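Local structure of homoserine kinase (Cytophaga hutchinsonii, 4P52) at residues Ser26-Ala31 with Gly53-Leu58; Val38-Asp43 with Gly227-Leu232; Leu187-Asn192 with Ala234-Asn239. The protein probably catalyses the ATP-dependent phosphorylation of the hydroxyl group of L-homoserine, a step on the way to threonine, as a member of the GHMP kinase family. All blocks are in the same frame, centred on the assembly; numbering follows the deposited sequence.

Contact 1. Residues Ser26-Ala31 with Gly53-Leu58; sequences SIKVFA and GDEVLL
Phe-30 and Glu-55 face each other as a non-hydrogen-bonded pair in the antiparallel ladder that joins Ser26-Ala31 to Gly53-Leu58 in the mixed sheet of this GHMP kinase. The ring meets Glu-55 at its edge, CD2 lying 4.0 Å from Glu-55 CG, while CE2 is 3.7 Å from Gly-53 CA. From there the Glu-55 chain crosses toward Lys-28, and a salt bridge, weak as a hydrogen bond, joins Lys-28 NZ to Glu-55 OE1 at 3.2 Å. Lys-28 gets there fully extended, with CG anti to the backbone N (chi1 -161°). The backbone bonds run in pairs at Ile-27/Leu-58, Val-29/Val-56 and Ala-31/Asp-54; Val-29 N to Val-56 O measures 2.8 Å. Val-29, Val-56 and Leu-58, on the face opposite Phe-30 and Glu-55, pack onto helix 120-135, whereas Phe-30 touches Ile-331 and makes a cation-pi contact with Lys-329. Replacing Phe-30 by an alanine would probably open a gap beside Gly-53 and leave the Glu-55 methylene and the Lys-329 charge without their aromatic partner. Farther along, the Asp-54 carboxylate is gripped from outside both strands: OD1 takes the backbone N of Lys-111, and OD2 meets Lys-110 NZ and Ser-124 OG.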
loop_
_atom_site.group_PDB
_atom_site.type_symbol
_atom_site.label_atom_id
_atom_site.label_comp_id
_atom_site.label_asym_id
_atom_site.label_seq_id
_atom_site.Cartn_x
_atom_site.Cartn_y
_atom_site.Cartn_z
ATOM N N SER A 26 2.791 -43.342 5.239
ATOM C CA SER A 26 2.339 -42.545 4.143
ATOM C C SER A 26 1.512 -41.365 4.654
ATOM O O SER A 26 1.015 -41.371 5.776
ATOM C CB SER A 26 1.543 -43.406 3.155
ATOM O OG SER A 26 0.217 -43.632 3.606
ATOM N N ILE A 27 1.340 -40.353 3.828
ATOM C CA ILE A 27 0.528 -39.225 4.231
ATOM C C ILE A 27 -0.118 -38.620 2.997
ATOM O O ILE A 27 0.450 -38.664 1.926
ATOM C CB ILE A 27 1.396 -38.192 4.972
ATOM C CG1 ILE A 27 0.534 -37.119 5.630
ATOM C CG2 ILE A 27 2.421 -37.603 4.029
ATOM C CD1 ILE A 27 1.278 -36.220 6.603
ATOM N N LYS A 28 -1.306 -38.055 3.155
ATOM C CA LYS A 28 -1.950 -37.367 2.066
ATOM C C LYS A 28 -2.247 -35.924 2.490
ATOM O O LYS A 28 -2.859 -35.691 3.541
ATOM C CB LYS A 28 -3.219 -38.117 1.695
ATOM C CG LYS A 28 -3.728 -37.778 0.318
ATOM C CD LYS A 28 -4.840 -38.706 -0.142
ATOM C CE LYS A 28 -5.166 -38.378 -1.594
ATOM N NZ LYS A 28 -6.471 -38.956 -2.008
ATOM N N VAL A 29 -1.799 -34.952 1.702
ATOM C CA VAL A 29 -2.059 -33.560 2.032
ATOM C C VAL A 29 -2.825 -32.870 0.924
ATOM O O VAL A 29 -2.596 -33.113 -0.272
ATOM C CB VAL A 29 -0.772 -32.768 2.305
ATOM C CG1 VAL A 29 -1.106 -31.300 2.522
ATOM C CG2 VAL A 29 -0.044 -33.309 3.531
ATOM N N PHE A 30 -3.722 -31.986 1.317
ATOM C CA PHE A 30 -4.430 -31.171 0.366
ATOM C C PHE A 30 -3.944 -29.732 0.516
ATOM O O PHE A 30 -3.754 -29.258 1.620
ATOM C CB PHE A 30 -5.931 -31.282 0.621
ATOM C CG PHE A 30 -6.742 -30.184 0.012
ATOM C CD1 PHE A 30 -6.869 -28.938 0.659
ATOM C CD2 PHE A 30 -7.391 -30.379 -1.209
ATOM C CE1 PHE A 30 -7.628 -27.906 0.102
ATOM C CE2 PHE A 30 -8.161 -29.357 -1.770
ATOM C CZ PHE A 30 -8.286 -28.119 -1.105
ATOM N N ALA A 31 -3.747 -29.026 -0.592
ATOM C CA ALA A 31 -3.316 -27.630 -0.511
ATOM C C ALA A 31 -4.229 -26.796 -1.394
ATOM O O ALA A 31 -4.552 -27.218 -2.497
ATOM C CB ALA A 31 -1.867 -27.473 -0.893
ATOM N N GLY A 53 -8.120 -27.210 -5.195
ATOM C CA GLY A 53 -6.789 -27.396 -4.629
ATOM C C GLY A 53 -6.162 -28.646 -5.214
ATOM O O GLY A 53 -6.743 -29.275 -6.086
ATOM N N ASP A 54 -4.983 -29.021 -4.743
ATOM C CA ASP A 54 -4.378 -30.259 -5.170
ATOM C C ASP A 54 -4.104 -31.185 -4.010
ATOM O O ASP A 54 -4.003 -30.744 -2.878
ATOM C CB ASP A 54 -3.096 -29.950 -5.901
ATOM C CG ASP A 54 -3.353 -29.517 -7.321
ATOM O OD1 ASP A 54 -4.413 -29.907 -7.860
ATOM O OD2 ASP A 54 -2.520 -28.786 -7.897
ATOM N N GLU A 55 -3.975 -32.474 -4.297
ATOM C CA GLU A 55 -3.635 -33.465 -3.278
ATOM C C GLU A 55 -2.326 -34.161 -3.600
ATOM O O GLU A 55 -2.075 -34.529 -4.755
ATOM C CB GLU A 55 -4.756 -34.489 -3.143
ATOM C CG GLU A 55 -6.061 -33.898 -2.644
ATOM C CD GLU A 55 -7.203 -34.899 -2.600
ATOM O OE1 GLU A 55 -7.055 -36.045 -3.113
ATOM O OE2 GLU A 55 -8.266 -34.535 -2.034
ATOM N N VAL A 56 -1.492 -34.347 -2.579
ATOM C CA VAL A 56 -0.259 -35.108 -2.729
ATOM C C VAL A 56 -0.219 -36.236 -1.715
ATOM O O VAL A 56 -0.482 -36.020 -0.537
ATOM C CB VAL A 56 0.980 -34.213 -2.573
ATOM C CG1 VAL A 56 2.268 -35.024 -2.598
ATOM C CG2 VAL A 56 1.014 -33.211 -3.715
ATOM N N LEU A 57 0.083 -37.443 -2.189
ATOM C CA LEU A 57 0.273 -38.584 -1.312
ATOM C C LEU A 57 1.746 -38.979 -1.363
ATOM O O LEU A 57 2.304 -39.086 -2.453
ATOM C CB LEU A 57 -0.627 -39.742 -1.750
ATOM C CG LEU A 57 -0.640 -40.993 -0.843
ATOM C CD1 LEU A 57 -1.985 -41.728 -0.860
ATOM C CD2 LEU A 57 0.483 -41.933 -1.241
ATOM N N LEU A 58 2.383 -39.169 -0.209
ATOM C CA LEU A 58 3.774 -39.603 -0.162
ATOM C C LEU A 58 3.837 -40.910 0.575
ATOM O O LEU A 58 3.175 -41.028 1.600
ATOM C CB LEU A 58 4.622 -38.607 0.614
ATOM C CG LEU A 58 4.653 -37.155 0.146
ATOM C CD1 LEU A 58 5.792 -36.474 0.870
ATOM C CD2 LEU A 58 4.851 -37.032 -1.355
#

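Contact 2. Residues Val38-Asp43 with Gly227-Leu232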
loop_
_atom_site.group_PDB
_atom_site.type_symbol
_atom_site.label_atom_id
_atom_site.label_comp_id
_atom_site.label_asym_id
_atom_site.label_seq_id
_atom_site.Cartn_x
_atom_site.Cartn_y
_atom_site.Cartn_z
ATOM N N VAL A 38 -5.146 -9.803 -6.532
ATOM C CA VAL A 38 -6.247 -9.189 -5.762
ATOM C C VAL A 38 -6.482 -7.737 -6.235
ATOM O O VAL A 38 -6.403 -6.781 -5.455
ATOM C CB VAL A 38 -6.001 -9.261 -4.225
ATOM C CG1 VAL A 38 -7.234 -8.836 -3.434
ATOM C CG2 VAL A 38 -5.555 -10.661 -3.795
ATOM N N SER A 39 -6.727 -7.572 -7.532
ATOM C CA SER A 39 -6.919 -6.233 -8.096
ATOM C C SER A 39 -5.619 -5.397 -8.161
ATOM O O SER A 39 -4.732 -5.645 -9.001
ATOM C CB SER A 39 -8.013 -5.477 -7.326
ATOM O OG SER A 39 -8.432 -4.361 -8.073
ATOM N N CYS A 40 -5.500 -4.407 -7.287
ATOM C CA CYS A 40 -4.436 -3.428 -7.467
ATOM C C CYS A 40 -3.071 -3.931 -6.982
ATOM O O CYS A 40 -2.046 -3.389 -7.376
ATOM C CB CYS A 40 -4.797 -2.117 -6.783
ATOM S SG CYS A 40 -5.147 -2.378 -5.033
ATOM N N GLY A 41 -3.060 -4.990 -6.180
ATOM C CA GLY A 41 -1.835 -5.468 -5.573
ATOM C C GLY A 41 -1.062 -6.472 -6.400
ATOM O O GLY A 41 -0.619 -7.512 -5.876
ATOM N N PHE A 42 -0.859 -6.162 -7.678
ATOM C CA PHE A 42 -0.100 -7.028 -8.578
ATOM C C PHE A 42 1.239 -7.490 -7.980
ATOM O O PHE A 42 2.061 -6.661 -7.574
ATOM C CB PHE A 42 0.133 -6.328 -9.915
ATOM C CG PHE A 42 0.858 -7.176 -10.911
ATOM C CD1 PHE A 42 0.225 -8.283 -11.500
ATOM C CD2 PHE A 42 2.187 -6.896 -11.257
ATOM C CE1 PHE A 42 0.929 -9.085 -12.412
ATOM C CE2 PHE A 42 2.876 -7.686 -12.179
ATOM C CZ PHE A 42 2.246 -8.784 -12.757
ATOM N N ASP A 43 1.432 -8.809 -7.926
ATOM C CA ASP A 43 2.657 -9.464 -7.399
ATOM C C ASP A 43 2.861 -9.372 -5.895
ATOM O O ASP A 43 3.870 -9.858 -5.383
ATOM C CB ASP A 43 3.934 -8.942 -8.074
ATOM C CG ASP A 43 4.270 -9.657 -9.382
ATOM O OD1 ASP A 43 3.560 -10.618 -9.786
ATOM O OD2 ASP A 43 5.264 -9.222 -10.027
ATOM N N GLY A 227 -1.383 4.255 -4.181
ATOM C CA GLY A 227 -2.492 4.772 -3.398
ATOM C C GLY A 227 -3.513 3.664 -3.135
ATOM O O GLY A 227 -3.907 3.450 -1.991
ATOM N N ASN A 228 -3.906 2.933 -4.186
ATOM C CA ASN A 228 -4.954 1.916 -4.082
ATOM C C ASN A 228 -4.522 0.734 -3.243
ATOM O O ASN A 228 -5.311 0.211 -2.450
ATOM C CB ASN A 228 -5.456 1.475 -5.465
ATOM C CG ASN A 228 -6.254 2.572 -6.180
ATOM O OD1 ASN A 228 -6.528 3.632 -5.612
ATOM N ND2 ASN A 228 -6.634 2.323 -7.430
ATOM N N VAL A 229 -3.263 0.341 -3.383
ATOM C CA VAL A 229 -2.721 -0.784 -2.634
ATOM C C VAL A 229 -2.723 -0.432 -1.150
ATOM O O VAL A 229 -3.027 -1.279 -0.289
ATOM C CB VAL A 229 -1.310 -1.149 -3.136
ATOM C CG1 VAL A 229 -0.528 -1.987 -2.138
ATOM C CG2 VAL A 229 -1.406 -1.863 -4.481
ATOM N N GLY A 230 -2.407 0.819 -0.845
ATOM C CA GLY A 230 -2.497 1.291 0.536
ATOM C C GLY A 230 -3.942 1.311 1.021
ATOM O O GLY A 230 -4.221 0.955 2.169
ATOM N N GLY A 231 -4.850 1.733 0.140
ATOM C CA GLY A 231 -6.259 1.850 0.453
ATOM C C GLY A 231 -6.825 0.479 0.743
ATOM O O GLY A 231 -7.660 0.333 1.620
ATOM N N LEU A 232 -6.351 -0.528 0.007
ATOM C CA LEU A 232 -6.818 -1.900 0.173
ATOM C C LEU A 232 -6.293 -2.529 1.471
ATOM O O LEU A 232 -7.059 -3.122 2.225
ATOM C CB LEU A 232 -6.406 -2.742 -1.035
ATOM C CG LEU A 232 -6.970 -4.143 -1.247
ATOM C CD1 LEU A 232 -8.469 -4.186 -1.060
ATOM C CD2 LEU A 232 -6.648 -4.583 -2.660
#
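The nearest CA atoms are those of Gly-41 and Val-229, 5.6 Å apart, where a type II' turn from Val-38 to Gly-41 runs into an inverse gamma turn centred on Gly-41 and folds the loop against helix 219-237. The turn pushes Cys-40 forward. Its SG stands between the backbone N and the carbonyl carbon (chi1 56°), which sets the sulfur against the helix, 3.6 Å from Leu-232 CD2 and also beside the backbone carbonyl carbon of Asn-228. Behind the sulfur, Cys-40 CB rests on Asn-228 CB at 3.9 Å.

Val-229 works from the next position along. Its CG2 branch, anti to the carbonyl carbon, lies 3.3 Å from Cys-40 O and 3.8 Å from Gly-41 CA, so one methyl group meets the loop at two successive residues. Leu-232, three residues on, reaches Val-38 and Cys-40 with one branch: besides the sulfur, CD2 touches Val-38 O at 3.6 Å and, more loosely, Val-38 CG1. Leu-45 and Ile-244 also pack on Leu-232, tying loop and helix to the strand and helix next to them.

The second subunit reaches this place too. The NE1-H of Trp-226 of the second subunit bonds to Phe-42 O, and the same residue packs on Val-229, while NE of Arg-177 of the second subunit bonds to Asn-228 OD1. No hydrogen bond joins 38-43 to 227-232, though Cys-40 O takes a weak one from Gln-225 NE2, a turn earlier on the same helix. Cohesion between the two segments therefore rests on methyl groups and a sulfur fitted to the turn; Asn-228 OD1 and Phe-42 O turn to the second subunit, while Asn-228 ND2 stays with its own chain, bonded to Gln-249 O.

Contact 3. Residues Leu187-Asn192 with Ala234-Asn239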
loop_
_atom_site.group_PDB
_atom_site.type_symbol
_atom_site.label_atom_id
_atom_site.label_comp_id
_atom_site.label_asym_id
_atom_site.label_seq_id
_atom_site.Cartn_x
_atom_site.Cartn_y
_atom_site.Cartn_z
ATOM N N LEU A 187 -2.062 -10.775 6.963
ATOM C CA LEU A 187 -2.958 -9.703 7.400
ATOM C C LEU A 187 -4.320 -10.238 7.824
ATOM O O LEU A 187 -4.815 -11.177 7.217
ATOM C CB LEU A 187 -3.150 -8.699 6.264
ATOM C CG LEU A 187 -1.887 -8.034 5.727
ATOM C CD1 LEU A 187 -2.252 -7.249 4.476
ATOM C CD2 LEU A 187 -1.258 -7.140 6.779
ATOM N N PRO A 188 -4.942 -9.633 8.857
ATOM C CA PRO A 188 -6.320 -10.005 9.183
ATOM C C PRO A 188 -7.306 -9.463 8.141
ATOM O O PRO A 188 -7.086 -8.407 7.557
ATOM C CB PRO A 188 -6.556 -9.300 10.510
ATOM C CG PRO A 188 -5.698 -8.078 10.419
ATOM C CD PRO A 188 -4.442 -8.582 9.762
ATOM N N VAL A 189 -8.385 -10.192 7.916
ATOM C CA VAL A 189 -9.411 -9.756 6.992
ATOM C C VAL A 189 -10.779 -9.898 7.642
ATOM O O VAL A 189 -10.942 -10.713 8.546
ATOM C CB VAL A 189 -9.354 -10.585 5.690
ATOM C CG1 VAL A 189 -8.195 -10.052 4.842
ATOM C CG2 VAL A 189 -9.265 -12.091 5.989
ATOM N N PRO A 190 -11.779 -9.126 7.179
ATOM C CA PRO A 190 -13.072 -9.290 7.877
ATOM C C PRO A 190 -13.676 -10.683 7.661
ATOM O O PRO A 190 -13.470 -11.313 6.612
ATOM C CB PRO A 190 -13.942 -8.163 7.329
ATOM C CG PRO A 190 -13.225 -7.626 6.148
ATOM C CD PRO A 190 -11.815 -8.130 6.103
ATOM N N ALA A 191 -14.363 -11.176 8.682
ATOM C CA ALA A 191 -14.745 -12.588 8.736
ATOM C C ALA A 191 -15.911 -12.872 7.812
ATOM O O ALA A 191 -16.169 -14.035 7.480
ATOM C CB ALA A 191 -15.088 -13.001 10.164
ATOM N N ASN A 192 -16.603 -11.810 7.405
ATOM C CA ASN A 192 -17.769 -11.907 6.548
ATOM C C ASN A 192 -17.406 -11.572 5.103
ATOM O O ASN A 192 -18.270 -11.303 4.274
ATOM C CB ASN A 192 -18.835 -10.938 7.044
ATOM C CG ASN A 192 -18.395 -9.484 6.915
ATOM O OD1 ASN A 192 -17.247 -9.126 7.221
ATOM N ND2 ASN A 192 -19.297 -8.640 6.438
ATOM N N ALA A 234 -5.280 -0.974 4.185
ATOM C CA ALA A 234 -5.923 -0.278 5.294
ATOM C C ALA A 234 -7.357 -0.764 5.439
ATOM O O ALA A 234 -7.770 -1.114 6.531
ATOM C CB ALA A 234 -5.868 1.240 5.118
ATOM N N GLY A 235 -8.099 -0.781 4.333
ATOM C CA GLY A 235 -9.441 -1.378 4.267
ATOM C C GLY A 235 -9.597 -2.787 4.851
ATOM O O GLY A 235 -10.618 -3.081 5.457
ATOM N N LEU A 236 -8.601 -3.654 4.695
ATOM C CA LEU A 236 -8.690 -4.985 5.265
ATOM C C LEU A 236 -8.340 -4.985 6.727
ATOM O O LEU A 236 -9.042 -5.579 7.531
ATOM C CB LEU A 236 -7.768 -5.977 4.556
ATOM C CG LEU A 236 -7.903 -6.237 3.057
ATOM C CD1 LEU A 236 -6.799 -7.215 2.672
ATOM C CD2 LEU A 236 -9.286 -6.739 2.652
ATOM N N LEU A 237 -7.234 -4.351 7.075
ATOM C CA LEU A 237 -6.829 -4.269 8.468
ATOM C C LEU A 237 -7.868 -3.617 9.385
ATOM O O LEU A 237 -7.841 -3.834 10.595
ATOM C CB LEU A 237 -5.528 -3.496 8.599
ATOM C CG LEU A 237 -4.309 -4.082 7.923
ATOM C CD1 LEU A 237 -3.021 -3.661 8.609
ATOM C CD2 LEU A 237 -4.452 -5.585 7.962
HETATM N N MSE A 238 -8.761 -2.812 8.820
HETATM C CA MSE A 238 -9.665 -1.990 9.617
HETATM C C MSE A 238 -11.070 -2.435 9.425
HETATM O O MSE A 238 -11.999 -1.727 9.795
HETATM C CB MSE A 238 -9.627 -0.533 9.161
HETATM C CG MSE A 238 -8.308 0.175 9.433
HETATM SE SE MSE A 238 -7.671 -0.252 11.246
HETATM C CE MSE A 238 -6.542 1.307 11.610
ATOM N N ASN A 239 -11.248 -3.600 8.822
ATOM C CA ASN A 239 -12.578 -4.118 8.539
ATOM C C ASN A 239 -13.514 -3.081 7.924
ATOM O O ASN A 239 -14.700 -3.070 8.205
ATOM C CB ASN A 239 -13.211 -4.733 9.808
ATOM C CG ASN A 239 -12.347 -5.828 10.454
ATOM O OD1 ASN A 239 -11.732 -6.658 9.771
ATOM N ND2 ASN A 239 -12.317 -5.839 11.784
HETATM O O HOH W 1 -10.833 -9.409 11.144
#
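Val-189 and Leu-236 bring the two backbones to 5.1 Å between their CA atoms, and Pro-190 and Asn-239 follow at 5.2 Å, as the irregular segment Leu187-Asn192 passes the C-terminal end of helix 219-237. Side chains do the joining. Val-189 and Leu-236 run alongside one another, Val-189 CG1 being 3.8 Å from Leu-236 CD1, with Phe-173 touching both. Leu-237 sends one branch across to two residues: its CD2 is 3.5 Å from Pro-188 CD and 3.7 Å from Leu-187 CD2. A Schellman motif ends the helix here, with Asp-240 N bound to Gly-235 O and Asn-239 N to Leu-236 O, and Asn-239 as its C-prime residue with positive phi (46°). From this position the Asn-239 side chain, CG anti to the carbonyl carbon (chi1 -56°), and that of Pro-190 pass each other head to tail, with OD1 3.5 Å from Pro-190 CA. The same OD1 and Val-189 O each accept a hydrogen bond from one water, 2.9 Å from Val-189 O. At the other end Pro-188 and Leu-237 pack on Met-238 of the second subunit, a selenomethionine, and Leu-187 touches Ala-234 of that subunit.

In the fold
Helix 219-237 carries contacts 2 and 3 in succession: it takes loop 38-43 and then, at its end, segment 187-192, their centres 14 Å apart and both touching the second subunit. Contact 1 stands apart, its centre 32 Å from that of contact 2, on the opposite side of the chain's centre, and 30 Å from that of contact 3; nearest atoms are about 16 Å and 17 Å away. Strand 26-36 spans the gap, starting in contact 1 and leading into the loop of contact 2. At contact 1, Asp-54 holds Lys-110 and Lys-111, just ahead of the glycine-rich segment that in GHMP kinases binds the nucleotide phosphates, so this end probably lies nearer the ATP site.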